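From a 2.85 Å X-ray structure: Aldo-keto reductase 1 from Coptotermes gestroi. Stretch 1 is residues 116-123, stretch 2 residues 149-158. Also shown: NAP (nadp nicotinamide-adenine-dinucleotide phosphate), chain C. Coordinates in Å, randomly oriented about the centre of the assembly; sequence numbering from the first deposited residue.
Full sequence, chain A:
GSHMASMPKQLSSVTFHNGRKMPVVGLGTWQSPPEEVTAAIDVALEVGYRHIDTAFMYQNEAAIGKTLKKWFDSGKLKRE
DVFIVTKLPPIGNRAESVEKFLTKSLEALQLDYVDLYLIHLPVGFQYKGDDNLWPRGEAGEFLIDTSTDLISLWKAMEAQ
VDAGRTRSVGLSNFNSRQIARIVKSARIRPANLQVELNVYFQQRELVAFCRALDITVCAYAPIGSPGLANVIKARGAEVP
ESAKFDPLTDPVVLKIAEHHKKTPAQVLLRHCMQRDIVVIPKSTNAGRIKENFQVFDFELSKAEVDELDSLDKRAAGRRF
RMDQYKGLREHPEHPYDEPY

Stretch 1, residues 116-123: LYLIHLPV
Stretch 2 (149-158) DLISLWKAME

A strand, 116-119, and a helix, 150-158, pack antiparallel: their N-to-C directions differ by 167° and their axes approach to 10.0 Å. Rising along the helix therefore means descending the strand, and the register follows, with CA-CA distances of 7.6 Å for L150 and P122, 8.3 Å for W154 and I119, and 7.9 Å for M157 and Y117. The strand is extended, from -151/125 at L116 to -72/108 at I119. H120 turns to -58/-46, L121 returns to -140/131, and P122 sits at -53/-28. Y117 and I119 point toward the helix while L118 points away, the alternation expected of a strand.

D149, at -114/114, is the N-cap. Its CA-to-CB bond points away from stretch 1; with chi1 t, its side chain accepts from the backbone, S152 N to D149 OD2 at 3.0 Å, although the position of that oxygen is less certain. The helix begins at L150 (-80/-42) and runs on phi/psi near -60/-40, with i to i+4 bonds such as L153 N to D149 O at 3.0 Å and W154 N to L150 O at 2.7 Å.

L150, rotamer m,t, points toward the loop after the strand and sets its CD2 4.0 Å from P122 O. I151 and S152 are out of reach. L153, rotamer t,p, comes next on the contact side; its CD2 meets I119 CG2 at 3.6 Å, a snug branched-aliphatic pairing. I119 is m,t and has the largest covered area, 94 Å², because three helix residues gather on it.

W154 leaves the backbone sideways, but with chi1 t and chi2 -105° its indole comes nearer. I119 CD1 lies at the ring's edge, near its plane, 3.9 Å from W154 CE3. K155 and A156 are out of reach; M157, four residues and about one turn after L153, brings the next contact.

M157, hydrogen-bonded through its N to L153 O at 3.2 Å, is coiled m,m,m. Its CE lies 3.3 Å from Y117 O, 3.5 Å from Y117 CD2 and 4.0 Å from I119 CG1, so the methyl at the end of a flexible, unbranched side chain fits among backbone, aromatic ring and aliphatic chain. The Y117 ring (chi1 t, chi2 41°) meets this methyl obliquely, and M157 SD stands 4.9 Å from the centroid of the Y117 ring. E158 continues the helix out of reach, its N hydrogen-bonded to W154 O at 2.9 Å.

No hydrogen bond crosses between the stretches. The rule is apolar fit: 337 Å² is buried, both sides summed, mainly through apolar side-chain contacts.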

# COMPACT_ATOMS: atom_id res chain seq x y z
N LEU A 116 3.12 -4.65 10.32
CA LEU A 116 1.93 -4.91 9.52
C LEU A 116 2.31 -5.75 8.30
O LEU A 116 3.18 -5.36 7.53
CB LEU A 116 1.30 -3.59 9.08
CG LEU A 116 0.08 -3.74 8.19
CD1 LEU A 116 -1.04 -4.44 8.94
CD2 LEU A 116 -0.37 -2.39 7.67
N TYR A 117 1.63 -6.89 8.13
CA TYR A 117 1.88 -7.82 7.03
C TYR A 117 0.61 -7.97 6.22
O TYR A 117 -0.42 -8.41 6.74
CB TYR A 117 2.35 -9.18 7.56
CG TYR A 117 3.07 -10.02 6.54
CD1 TYR A 117 3.98 -9.44 5.66
CD2 TYR A 117 2.86 -11.38 6.45
CE1 TYR A 117 4.66 -10.20 4.73
CE2 TYR A 117 3.53 -12.16 5.52
CZ TYR A 117 4.43 -11.56 4.67
OH TYR A 117 5.10 -12.33 3.75
N LEU A 118 0.68 -7.63 4.93
CA LEU A 118 -0.49 -7.65 4.08
C LEU A 118 -0.41 -8.76 3.03
O LEU A 118 0.66 -9.08 2.52
CB LEU A 118 -0.68 -6.33 3.34
CG LEU A 118 -0.48 -5.03 4.11
CD1 LEU A 118 -0.74 -3.88 3.16
CD2 LEU A 118 -1.38 -5.03 5.33
N ILE A 119 -1.58 -9.32 2.71
CA ILE A 119 -1.70 -10.08 1.48
C ILE A 119 -1.68 -9.08 0.33
O ILE A 119 -2.62 -8.31 0.13
CB ILE A 119 -2.96 -10.94 1.46
CG1 ILE A 119 -3.19 -11.57 2.84
CG2 ILE A 119 -2.83 -12.02 0.40
CD1 ILE A 119 -4.24 -12.69 2.87
N HIS A 120 -0.57 -9.06 -0.41
CA HIS A 120 -0.36 -8.06 -1.43
C HIS A 120 -1.47 -8.08 -2.47
O HIS A 120 -2.03 -7.03 -2.82
CB HIS A 120 1.00 -8.30 -2.09
CG HIS A 120 1.57 -7.12 -2.80
ND1 HIS A 120 1.37 -5.82 -2.38
CD2 HIS A 120 2.36 -7.04 -3.90
CE1 HIS A 120 2.00 -5.00 -3.20
NE2 HIS A 120 2.61 -5.71 -4.13
N LEU A 121 -1.83 -9.28 -2.95
CA LEU A 121 -2.84 -9.47 -4.02
C LEU A 121 -3.75 -10.66 -3.76
O LEU A 121 -3.25 -11.77 -3.53
CB LEU A 121 -2.17 -9.62 -5.39
CG LEU A 121 -2.36 -8.43 -6.34
CD1 LEU A 121 -1.59 -7.21 -5.84
CD2 LEU A 121 -1.94 -8.79 -7.75
N PRO A 122 -5.07 -10.48 -3.88
CA PRO A 122 -6.00 -11.60 -3.90
C PRO A 122 -5.65 -12.65 -4.94
O PRO A 122 -6.03 -13.82 -4.79
CB PRO A 122 -7.34 -10.94 -4.22
CG PRO A 122 -7.14 -9.49 -4.16
CD PRO A 122 -5.70 -9.17 -4.12
N VAL A 123 -4.99 -12.27 -6.03
CA VAL A 123 -4.72 -13.17 -7.14
C VAL A 123 -3.36 -13.80 -6.92
O VAL A 123 -2.35 -13.10 -6.80
CB VAL A 123 -4.75 -12.42 -8.49
CG1 VAL A 123 -4.34 -13.34 -9.63
CG2 VAL A 123 -6.14 -11.80 -8.73
N ASP A 149 -6.87 -19.94 -2.30
CA ASP A 149 -7.91 -20.07 -1.29
C ASP A 149 -7.61 -19.12 -0.14
O ASP A 149 -6.63 -19.31 0.59
CB ASP A 149 -7.99 -21.51 -0.77
CG ASP A 149 -9.17 -21.70 0.13
OD1 ASP A 149 -10.24 -22.11 -0.37
OD2 ASP A 149 -9.05 -21.41 1.33
N LEU A 150 -8.48 -18.13 0.05
CA LEU A 150 -8.14 -17.01 0.94
C LEU A 150 -8.36 -17.36 2.40
O LEU A 150 -7.54 -17.01 3.25
CB LEU A 150 -8.94 -15.77 0.55
CG LEU A 150 -8.76 -15.39 -0.92
CD1 LEU A 150 -9.64 -14.22 -1.31
CD2 LEU A 150 -7.29 -15.09 -1.21
N ILE A 151 -9.46 -18.04 2.72
CA ILE A 151 -9.70 -18.50 4.09
C ILE A 151 -8.49 -19.24 4.62
O ILE A 151 -8.07 -19.05 5.77
CB ILE A 151 -10.95 -19.39 4.10
CG1 ILE A 151 -12.13 -18.47 4.00
CG2 ILE A 151 -10.99 -20.23 5.40
CD1 ILE A 151 -11.97 -17.58 5.12
N SER A 152 -7.94 -20.15 3.81
CA SER A 152 -6.78 -20.93 4.21
C SER A 152 -5.56 -20.04 4.33
O SER A 152 -4.77 -20.19 5.27
CB SER A 152 -6.50 -22.03 3.19
OG SER A 152 -7.68 -22.46 2.55
N LEU A 153 -5.38 -19.15 3.36
CA LEU A 153 -4.22 -18.27 3.35
C LEU A 153 -4.23 -17.34 4.55
O LEU A 153 -3.21 -17.15 5.22
CB LEU A 153 -4.22 -17.48 2.05
CG LEU A 153 -3.14 -16.43 1.83
CD1 LEU A 153 -1.79 -17.10 1.63
CD2 LEU A 153 -3.54 -15.58 0.63
N TRP A 154 -5.40 -16.78 4.85
CA TRP A 154 -5.54 -15.87 5.97
C TRP A 154 -5.21 -16.53 7.30
O TRP A 154 -4.64 -15.89 8.19
CB TRP A 154 -6.95 -15.30 5.98
CG TRP A 154 -7.14 -14.38 7.10
CD1 TRP A 154 -7.83 -14.61 8.25
CD2 TRP A 154 -6.58 -13.06 7.21
NE1 TRP A 154 -7.75 -13.50 9.07
CE2 TRP A 154 -6.99 -12.54 8.45
CE3 TRP A 154 -5.79 -12.27 6.37
CZ2 TRP A 154 -6.63 -11.24 8.88
CZ3 TRP A 154 -5.43 -10.98 6.80
CH2 TRP A 154 -5.85 -10.49 8.04
N LYS A 155 -5.58 -17.81 7.47
CA LYS A 155 -5.25 -18.50 8.71
C LYS A 155 -3.74 -18.62 8.90
O LYS A 155 -3.25 -18.61 10.03
CB LYS A 155 -5.92 -19.87 8.75
CG LYS A 155 -7.43 -19.79 8.92
CD LYS A 155 -8.00 -21.05 9.58
CE LYS A 155 -9.50 -20.94 9.80
NZ LYS A 155 -9.89 -19.67 10.50
N ALA A 156 -2.99 -18.70 7.79
CA ALA A 156 -1.53 -18.69 7.88
C ALA A 156 -1.01 -17.32 8.28
O ALA A 156 0.00 -17.22 8.99
CB ALA A 156 -0.93 -19.13 6.55
N MET A 157 -1.67 -16.26 7.83
CA MET A 157 -1.33 -14.92 8.28
C MET A 157 -1.59 -14.78 9.77
O MET A 157 -0.75 -14.24 10.51
CB MET A 157 -2.15 -13.90 7.49
CG MET A 157 -1.96 -14.03 5.99
SD MET A 157 -0.36 -13.37 5.47
CE MET A 157 -0.60 -11.64 5.89
N GLU A 158 -2.75 -15.25 10.24
CA GLU A 158 -3.04 -15.24 11.66
C GLU A 158 -1.95 -15.96 12.45
O GLU A 158 -1.47 -15.45 13.47
CB GLU A 158 -4.40 -15.89 11.92
CG GLU A 158 -5.59 -15.16 11.28
CD GLU A 158 -6.90 -15.93 11.42
OE1 GLU A 158 -6.85 -17.16 11.63
OE2 GLU A 158 -7.97 -15.30 11.32
PA NAP C . 2.23 8.47 -5.35
O1A NAP C . 3.25 8.30 -4.23
O2A NAP C . 1.07 9.14 -5.21
O5B NAP C . 3.11 8.94 -6.71
C5B NAP C . 4.44 9.13 -6.30
C4B NAP C . 5.14 9.73 -7.51
O4B NAP C . 4.96 11.13 -7.47
C3B NAP C . 6.66 9.39 -7.56
O3B NAP C . 7.05 9.22 -8.89
C2B NAP C . 7.33 10.67 -7.01
O2B NAP C . 8.42 11.06 -7.71
C1B NAP C . 6.19 11.76 -7.16
N9A NAP C . 6.01 12.52 -5.92
C8A NAP C . 6.11 12.04 -4.60
N7A NAP C . 5.89 13.01 -3.69
C5A NAP C . 5.65 14.17 -4.45
C6A NAP C . 5.36 15.49 -4.09
N6A NAP C . 5.27 15.86 -2.77
N1A NAP C . 5.16 16.46 -5.04
C2A NAP C . 5.26 16.02 -6.35
N3A NAP C . 5.53 14.80 -6.85
C4A NAP C . 5.73 13.87 -5.85
O3 NAP C . 1.73 6.96 -5.60
PN NAP C . 2.78 5.79 -5.64
O1N NAP C . 4.20 6.16 -5.65
O2N NAP C . 2.22 4.68 -6.50
O5D NAP C . 2.55 5.04 -4.05
C5D NAP C . 3.69 4.34 -3.82
C4D NAP C . 3.49 3.55 -2.58
O4D NAP C . 2.18 2.99 -2.66
C3D NAP C . 4.48 2.37 -2.71
O3D NAP C . 5.58 2.59 -1.93
C2D NAP C . 3.72 1.23 -2.10
O2D NAP C . 3.92 1.19 -0.75
C1D NAP C . 2.25 1.61 -2.33
N1N NAP C . 1.82 0.74 -3.47
C2N NAP C . 1.04 -0.33 -3.20
C3N NAP C . 0.65 -1.17 -4.22
C7N NAP C . -0.20 -2.30 -3.89
O7N NAP C . -0.46 -2.64 -2.72
N7N NAP C . -0.73 -3.01 -4.95
C4N NAP C . 1.08 -0.95 -5.54
C5N NAP C . 1.89 0.14 -5.79
C6N NAP C . 2.27 0.98 -4.76
P2B NAP C . 10.04 11.01 -6.95
O1X NAP C . 10.08 9.52 -6.64
O2X NAP C . 11.01 11.56 -7.96
O3X NAP C . 9.73 11.78 -5.67